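Local atomic coordinates of uncharacterized protein TP-0789 domain-containing protein (PDB entry 4Z48), a protein that is of unknown function but belongs to the DUF1329 family, whose LolA-like fold suggests a role in handling lipoproteins or other lipidic ligands in the cell envelope. Residues D14-V22 against V170-L178; R188-R197 against V207-R216. All blocks are in the same frame, centred on the assembly; numbering follows the deposited sequence.

Contact 1 of 2, residues D14-V22 against V170-L178; sequences DLAVRMDQV and VRKDTLLRL
The selenomethionine M19 reaches from helix 8-20 toward V170, tip to tip, with CE 3.7 Å from V170 CG2. A bend at its last torsion (chi3 66°) lets the same methyl sit on R177. The M19 side chain crosses that of R177 at about a right angle, and CE lies over the centre of one guanidinium face, 3.5 Å from R177 CZ. R177 forms a salt bridge with D128 through NH1 and a hydrogen bond with Q168 through NH2. L175, in the turn between strands 163-171 and 177-184, points at the helix. Its CD2 lies 4.0 Å from L15 CD1, while R18 passes across both methyls at about a right angle, its NH1 3.8 Å from L175 CD1. Farther along the chain, V22 sets CG2 against L175 CB at 3.8 Å. Two waters complete the contact. One accepts from R18 NH1 at 3.0 Å and donates to K172 O; the other donates to both M19 O and L175 O, 2.7 Å from the latter. R18 NH2 is hydrogen-bonded to Y149 of strand 146-155. The helix is thus seated on the turn by apolar side chains and the flat of an arginine, and the polar connections between the two segments run through water.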
# COMPACT_ATOMS: atom_id res chain seq x y z
N ASP A 14 -1.62 20.33 -0.28
CA ASP A 14 -0.88 20.67 0.93
C ASP A 14 -1.07 19.59 2.03
O ASP A 14 -0.10 19.20 2.68
CB ASP A 14 -1.24 22.07 1.41
CG ASP A 14 -0.64 23.14 0.50
OD1 ASP A 14 0.22 22.79 -0.34
OD2 ASP A 14 -1.03 24.31 0.61
N LEU A 15 -2.30 19.06 2.16
CA LEU A 15 -2.61 17.97 3.08
C LEU A 15 -1.86 16.70 2.68
O LEU A 15 -1.22 16.08 3.54
CB LEU A 15 -4.12 17.69 3.16
CG LEU A 15 -4.54 16.51 4.04
CD1 LEU A 15 -4.20 16.77 5.51
CD2 LEU A 15 -5.99 16.22 3.87
N ALA A 16 -1.93 16.32 1.38
CA ALA A 16 -1.24 15.15 0.85
C ALA A 16 0.27 15.21 1.18
O ALA A 16 0.83 14.19 1.55
CB ALA A 16 -1.46 15.05 -0.66
N VAL A 17 0.88 16.41 1.13
CA VAL A 17 2.30 16.66 1.43
C VAL A 17 2.56 16.38 2.93
O VAL A 17 3.53 15.69 3.24
CB VAL A 17 2.74 18.10 1.02
CG1 VAL A 17 4.08 18.50 1.64
CG2 VAL A 17 2.78 18.26 -0.50
N ARG A 18 1.71 16.92 3.82
CA ARG A 18 1.80 16.71 5.28
C ARG A 18 1.70 15.22 5.61
O ARG A 18 2.46 14.72 6.46
CB ARG A 18 0.71 17.49 6.04
CG ARG A 18 0.92 19.00 6.07
CD ARG A 18 0.22 19.63 7.26
NE ARG A 18 -1.24 19.65 7.13
CZ ARG A 18 -2.10 19.35 8.11
NH1 ARG A 18 -1.65 19.00 9.31
NH2 ARG A 18 -3.41 19.41 7.90
N MSE A 19 0.78 14.50 4.94
CA MSE A 19 0.59 13.07 5.10
C MSE A 19 1.86 12.30 4.74
O MSE A 19 2.18 11.30 5.38
CB MSE A 19 -0.57 12.58 4.21
CG MSE A 19 -1.92 13.09 4.65
SE MSE A 19 -3.30 12.56 3.37
CE MSE A 19 -3.30 10.59 3.57
N ASP A 20 2.56 12.74 3.69
CA ASP A 20 3.78 12.12 3.18
C ASP A 20 4.96 12.36 4.17
O ASP A 20 5.94 11.62 4.14
CB ASP A 20 4.10 12.65 1.76
CG ASP A 20 5.24 11.97 1.03
OD1 ASP A 20 5.37 10.72 1.14
OD2 ASP A 20 6.03 12.68 0.36
N GLN A 21 4.83 13.35 5.07
CA GLN A 21 5.87 13.65 6.07
C GLN A 21 5.77 12.77 7.34
O GLN A 21 6.70 12.80 8.15
CB GLN A 21 5.87 15.13 6.46
CG GLN A 21 6.67 15.99 5.46
CD GLN A 21 6.14 17.40 5.30
OE1 GLN A 21 5.43 17.95 6.15
NE2 GLN A 21 6.51 18.03 4.19
N VAL A 22 4.67 11.99 7.51
CA VAL A 22 4.47 11.13 8.71
C VAL A 22 5.61 10.09 8.84
O VAL A 22 6.20 9.95 9.92
CB VAL A 22 3.07 10.47 8.72
CG1 VAL A 22 2.94 9.45 9.86
CG2 VAL A 22 1.96 11.53 8.80
N VAL A 170 -9.11 11.08 6.22
CA VAL A 170 -7.80 11.19 6.87
C VAL A 170 -7.94 11.75 8.30
O VAL A 170 -8.49 12.83 8.49
CB VAL A 170 -6.86 12.08 6.00
CG1 VAL A 170 -5.48 12.23 6.65
CG2 VAL A 170 -6.73 11.53 4.57
N ARG A 171 -7.40 11.02 9.29
CA ARG A 171 -7.45 11.46 10.70
C ARG A 171 -6.73 12.76 10.85
O ARG A 171 -5.59 12.89 10.39
CB ARG A 171 -6.81 10.43 11.63
CG ARG A 171 -7.50 9.08 11.62
CD ARG A 171 -6.60 8.09 12.30
NE ARG A 171 -7.31 6.90 12.76
CZ ARG A 171 -7.83 6.77 13.98
NH1 ARG A 171 -7.76 7.76 14.86
NH2 ARG A 171 -8.45 5.64 14.32
N LYS A 172 -7.41 13.77 11.45
CA LYS A 172 -6.83 15.09 11.63
C LYS A 172 -5.62 15.07 12.57
O LYS A 172 -4.66 15.81 12.34
CB LYS A 172 -7.89 16.09 12.15
CG LYS A 172 -8.98 16.38 11.13
CD LYS A 172 -9.33 17.87 11.06
CE LYS A 172 -10.10 18.40 12.24
NZ LYS A 172 -10.19 19.88 12.16
N ASP A 173 -5.63 14.21 13.57
CA ASP A 173 -4.58 14.15 14.58
C ASP A 173 -3.30 13.44 14.11
O ASP A 173 -2.21 13.95 14.38
CB ASP A 173 -5.08 13.50 15.89
CG ASP A 173 -5.90 12.23 15.80
OD1 ASP A 173 -6.29 11.83 14.67
OD2 ASP A 173 -6.21 11.64 16.87
N THR A 174 -3.41 12.26 13.48
CA THR A 174 -2.22 11.51 13.09
C THR A 174 -1.88 11.64 11.58
O THR A 174 -0.78 11.29 11.18
CB THR A 174 -2.43 10.04 13.46
OG1 THR A 174 -3.46 9.49 12.64
CG2 THR A 174 -2.74 9.85 14.95
N LEU A 175 -2.84 12.10 10.75
CA LEU A 175 -2.66 12.25 9.29
C LEU A 175 -2.60 10.88 8.60
O LEU A 175 -2.18 10.77 7.44
CB LEU A 175 -1.45 13.17 8.91
CG LEU A 175 -1.60 14.60 9.48
CD1 LEU A 175 -0.35 15.46 9.23
CD2 LEU A 175 -2.85 15.27 8.94
N LEU A 176 -3.08 9.83 9.31
CA LEU A 176 -3.20 8.50 8.74
C LEU A 176 -4.59 8.35 8.17
O LEU A 176 -5.53 8.88 8.74
CB LEU A 176 -2.96 7.40 9.80
CG LEU A 176 -1.52 7.23 10.30
CD1 LEU A 176 -1.44 6.07 11.29
CD2 LEU A 176 -0.54 7.02 9.14
N ARG A 177 -4.75 7.55 7.10
CA ARG A 177 -6.08 7.25 6.56
C ARG A 177 -6.85 6.42 7.58
O ARG A 177 -6.25 5.57 8.24
CB ARG A 177 -5.95 6.42 5.26
CG ARG A 177 -5.28 7.17 4.12
CD ARG A 177 -4.85 6.23 2.97
NE ARG A 177 -4.38 7.07 1.84
CZ ARG A 177 -3.15 7.57 1.72
NH1 ARG A 177 -2.22 7.29 2.63
NH2 ARG A 177 -2.84 8.34 0.69
N LEU A 178 -8.16 6.66 7.69
CA LEU A 178 -9.08 5.87 8.49
C LEU A 178 -9.90 4.98 7.55
O LEU A 178 -10.13 3.82 7.85
CB LEU A 178 -9.99 6.79 9.33
CG LEU A 178 -11.12 6.16 10.14
CD1 LEU A 178 -10.59 5.38 11.31
CD2 LEU A 178 -12.06 7.22 10.66
O HOH W 1 -4.08 18.58 11.06
O HOH W 2 -0.17 9.39 6.21

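Contact 2 of 2, residues R188-R197 against V207-R216; sequences RLVKKLFFSR and VTQMRVERPR
A beta hairpin formed by strands 189-201 and 204-214 brings these segments together, antiparallel and twisted to 151° between their directions. Paired backbone bonds join K192 to E213 and F194 to R211; in the second pair, F194 N lies 2.8 Å from R211 O. Between them L193 and V212 form a non-hydrogen-bonded pair. On their face of the sheet, M210 runs alongside L193 and F195, and its bend at chi3 carries CE over the F195 ring, 4.0 Å from the centroid, in a CH-pi contact. The same methyl touches L193 CD2 at 3.6 Å, while SE approaches the ring obliquely, a Met-aromatic contact. On the other face, R211 NE binds the anti lone pair of E213 OE2 at 2.7 Å in a salt bridge, and the E213 side chain crosses F194 obliquely, the carboxylate plane turned 54° from the ring. The register slips by one residue between F194 and R197, a beta bulge within the antiparallel LolA-like sheet. There S196 OG donates in plane to a lone pair of Q209 OE1 at 2.6 Å. R197 grips T208 side-on: NE donates to OG1 at 2.8 Å, and NH2 reaches the carbonyl O from above its plane. T208 OG1 is also bonded to E199. At the far end the guanidinium groups of R188 and R216 stack nearly flat, centres 3.7 Å apart and planes at 16°; D184 forms a salt bridge with R188, probably easing the repulsion between the like charges.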
# COMPACT_ATOMS: atom_id res chain seq x y z
N ARG A 188 -17.31 3.02 -11.01
CA ARG A 188 -17.95 2.11 -10.05
C ARG A 188 -17.07 1.90 -8.85
O ARG A 188 -15.84 1.78 -8.99
CB ARG A 188 -18.27 0.72 -10.68
CG ARG A 188 -19.22 0.77 -11.87
CD ARG A 188 -19.30 -0.58 -12.55
NE ARG A 188 -17.99 -1.03 -13.00
CZ ARG A 188 -17.79 -1.83 -14.03
NH1 ARG A 188 -18.81 -2.28 -14.75
NH2 ARG A 188 -16.55 -2.18 -14.38
N LEU A 189 -17.68 1.79 -7.67
CA LEU A 189 -16.97 1.49 -6.42
C LEU A 189 -16.35 0.09 -6.50
O LEU A 189 -17.08 -0.90 -6.55
CB LEU A 189 -17.92 1.59 -5.22
CG LEU A 189 -17.29 1.36 -3.84
CD1 LEU A 189 -16.32 2.49 -3.49
CD2 LEU A 189 -18.36 1.27 -2.79
N VAL A 190 -15.01 0.02 -6.60
CA VAL A 190 -14.31 -1.27 -6.80
C VAL A 190 -13.71 -1.80 -5.47
O VAL A 190 -13.62 -3.03 -5.27
CB VAL A 190 -13.25 -1.21 -7.96
CG1 VAL A 190 -12.10 -0.26 -7.66
CG2 VAL A 190 -12.71 -2.60 -8.30
N LYS A 191 -13.29 -0.89 -4.57
CA LYS A 191 -12.71 -1.33 -3.31
C LYS A 191 -13.05 -0.40 -2.19
O LYS A 191 -13.08 0.84 -2.37
CB LYS A 191 -11.16 -1.48 -3.37
CG LYS A 191 -10.59 -2.29 -4.45
CD LYS A 191 -9.19 -2.68 -4.11
CE LYS A 191 -8.70 -3.44 -5.28
NZ LYS A 191 -7.31 -3.87 -5.11
N LYS A 192 -13.27 -0.98 -1.00
CA LYS A 192 -13.50 -0.24 0.25
C LYS A 192 -12.37 -0.64 1.21
O LYS A 192 -12.17 -1.82 1.46
CB LYS A 192 -14.89 -0.52 0.88
CG LYS A 192 -16.09 -0.05 0.07
CD LYS A 192 -17.31 0.08 0.99
CE LYS A 192 -18.50 -0.75 0.55
NZ LYS A 192 -19.76 -0.40 1.29
N LEU A 193 -11.60 0.35 1.68
CA LEU A 193 -10.48 0.12 2.60
C LEU A 193 -10.80 0.69 3.96
O LEU A 193 -11.37 1.78 4.05
CB LEU A 193 -9.19 0.72 2.08
CG LEU A 193 -8.55 0.13 0.81
CD1 LEU A 193 -9.35 0.50 -0.44
CD2 LEU A 193 -7.13 0.67 0.64
N PHE A 194 -10.47 -0.08 5.01
CA PHE A 194 -10.64 0.30 6.40
C PHE A 194 -9.32 0.13 7.07
O PHE A 194 -8.78 -0.97 7.12
CB PHE A 194 -11.72 -0.57 7.09
CG PHE A 194 -13.08 -0.52 6.44
CD1 PHE A 194 -13.40 -1.39 5.40
CD2 PHE A 194 -14.03 0.41 6.85
CE1 PHE A 194 -14.66 -1.36 4.81
CE2 PHE A 194 -15.30 0.44 6.25
CZ PHE A 194 -15.60 -0.44 5.22
N PHE A 195 -8.77 1.23 7.57
CA PHE A 195 -7.50 1.26 8.27
C PHE A 195 -7.94 1.21 9.75
O PHE A 195 -8.10 2.23 10.41
CB PHE A 195 -6.71 2.52 7.81
CG PHE A 195 -6.47 2.63 6.31
CD1 PHE A 195 -7.46 3.15 5.45
CD2 PHE A 195 -5.24 2.29 5.76
CE1 PHE A 195 -7.24 3.26 4.06
CE2 PHE A 195 -5.01 2.42 4.37
CZ PHE A 195 -6.02 2.88 3.53
N SER A 196 -8.30 -0.00 10.19
CA SER A 196 -8.98 -0.32 11.44
C SER A 196 -8.13 -0.24 12.72
O SER A 196 -8.68 -0.37 13.83
CB SER A 196 -9.64 -1.69 11.35
OG SER A 196 -8.72 -2.70 10.92
N ARG A 197 -6.82 -0.04 12.59
CA ARG A 197 -5.93 0.09 13.74
C ARG A 197 -4.69 0.91 13.40
O ARG A 197 -4.05 0.68 12.38
CB ARG A 197 -5.51 -1.28 14.31
CG ARG A 197 -4.76 -1.15 15.66
CD ARG A 197 -4.37 -2.50 16.27
NE ARG A 197 -3.60 -3.35 15.35
CZ ARG A 197 -3.53 -4.68 15.43
NH1 ARG A 197 -4.27 -5.34 16.31
NH2 ARG A 197 -2.76 -5.37 14.58
N VAL A 207 -0.32 2.43 10.40
CA VAL A 207 -1.50 1.56 10.23
C VAL A 207 -1.00 0.17 10.50
O VAL A 207 0.01 -0.22 9.91
CB VAL A 207 -2.19 1.71 8.82
CG1 VAL A 207 -3.17 0.57 8.57
CG2 VAL A 207 -2.89 3.08 8.69
N THR A 208 -1.69 -0.60 11.38
CA THR A 208 -1.23 -1.96 11.70
C THR A 208 -2.33 -2.97 11.54
O THR A 208 -2.15 -4.13 11.85
CB THR A 208 -0.62 -2.04 13.13
OG1 THR A 208 -1.62 -1.77 14.11
CG2 THR A 208 0.59 -1.16 13.33
N GLN A 209 -3.48 -2.54 11.01
CA GLN A 209 -4.55 -3.47 10.70
C GLN A 209 -5.40 -2.85 9.59
O GLN A 209 -5.63 -1.65 9.58
CB GLN A 209 -5.38 -3.83 11.94
CG GLN A 209 -6.40 -4.94 11.67
CD GLN A 209 -7.36 -5.07 12.82
OE1 GLN A 209 -8.28 -4.26 12.99
NE2 GLN A 209 -7.20 -6.12 13.61
N MSE A 210 -5.79 -3.68 8.64
CA MSE A 210 -6.58 -3.25 7.50
C MSE A 210 -7.62 -4.26 7.09
O MSE A 210 -7.36 -5.46 7.11
CB MSE A 210 -5.65 -3.05 6.31
CG MSE A 210 -4.98 -1.71 6.22
SE MSE A 210 -4.32 -1.72 4.40
CE MSE A 210 -5.87 -0.97 3.56
N ARG A 211 -8.78 -3.77 6.66
CA ARG A 211 -9.80 -4.61 6.03
C ARG A 211 -9.98 -4.05 4.60
O ARG A 211 -10.14 -2.83 4.43
CB ARG A 211 -11.10 -4.67 6.86
CG ARG A 211 -12.19 -5.51 6.20
CD ARG A 211 -13.45 -5.37 7.00
NE ARG A 211 -14.57 -6.02 6.34
CZ ARG A 211 -15.12 -7.17 6.71
NH1 ARG A 211 -14.64 -7.83 7.76
NH2 ARG A 211 -16.14 -7.67 6.04
N VAL A 212 -9.84 -4.90 3.56
CA VAL A 212 -9.99 -4.47 2.18
C VAL A 212 -11.11 -5.30 1.56
O VAL A 212 -11.01 -6.52 1.55
CB VAL A 212 -8.67 -4.59 1.37
CG1 VAL A 212 -8.85 -4.09 -0.06
CG2 VAL A 212 -7.52 -3.85 2.08
N GLU A 213 -12.17 -4.65 1.09
CA GLU A 213 -13.35 -5.28 0.54
C GLU A 213 -13.49 -5.00 -0.94
O GLU A 213 -13.26 -3.88 -1.40
CB GLU A 213 -14.62 -4.77 1.27
CG GLU A 213 -14.71 -5.02 2.77
CD GLU A 213 -15.89 -4.34 3.46
OE1 GLU A 213 -16.68 -3.65 2.77
OE2 GLU A 213 -16.06 -4.54 4.68
N ARG A 214 -13.83 -6.02 -1.70
CA ARG A 214 -14.15 -5.89 -3.13
C ARG A 214 -15.62 -6.26 -3.22
O ARG A 214 -15.93 -7.46 -3.21
CB ARG A 214 -13.23 -6.74 -4.03
CG ARG A 214 -11.86 -6.05 -4.21
CD ARG A 214 -11.03 -6.71 -5.28
NE ARG A 214 -10.86 -8.14 -5.00
CZ ARG A 214 -10.44 -9.04 -5.88
NH1 ARG A 214 -10.18 -8.70 -7.14
NH2 ARG A 214 -10.29 -10.31 -5.52
N PRO A 215 -16.52 -5.26 -3.15
CA PRO A 215 -17.97 -5.56 -3.18
C PRO A 215 -18.41 -6.34 -4.44
O PRO A 215 -19.32 -7.17 -4.35
CB PRO A 215 -18.64 -4.18 -3.10
CG PRO A 215 -17.57 -3.18 -3.55
CD PRO A 215 -16.28 -3.79 -3.06
N ARG A 216 -17.75 -6.10 -5.58
CA ARG A 216 -18.12 -6.76 -6.86
C ARG A 216 -17.62 -8.22 -6.90
O ARG A 216 -18.15 -9.00 -7.69
CB ARG A 216 -17.58 -5.95 -8.05
CG ARG A 216 -18.14 -4.50 -8.08
CD ARG A 216 -17.58 -3.58 -9.17
NE ARG A 216 -17.44 -4.22 -10.49
CZ ARG A 216 -18.42 -4.36 -11.38
NH1 ARG A 216 -19.64 -3.91 -11.12
NH2 ARG A 216 -18.18 -4.97 -12.54
O HOH W 3 -15.29 -4.91 -6.23
O HOH W 4 -8.88 -3.33 15.45

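How the contacts relate
Contacts 1 and 2 lie 18 Å apart between centres and meet through strand 177-184, the neighbour of strand 189-201. L178 O, at the end of contact 1, is 2.9 Å from F195 N of contact 2, a probable hydrogen bond, and R177 O packs against F195 CB. Contact 1 seats the N-terminal helix on a turn between strands, whereas contact 2 binds sequential strands within the sheet. Both are partly buried, but their chemistry differs: side-chain packing and bridging waters join helix to turn, while direct backbone bonds hold the hairpin, with L193, F195 and M210 clustered on one side and F194 among the charged R211 and E213 on the other.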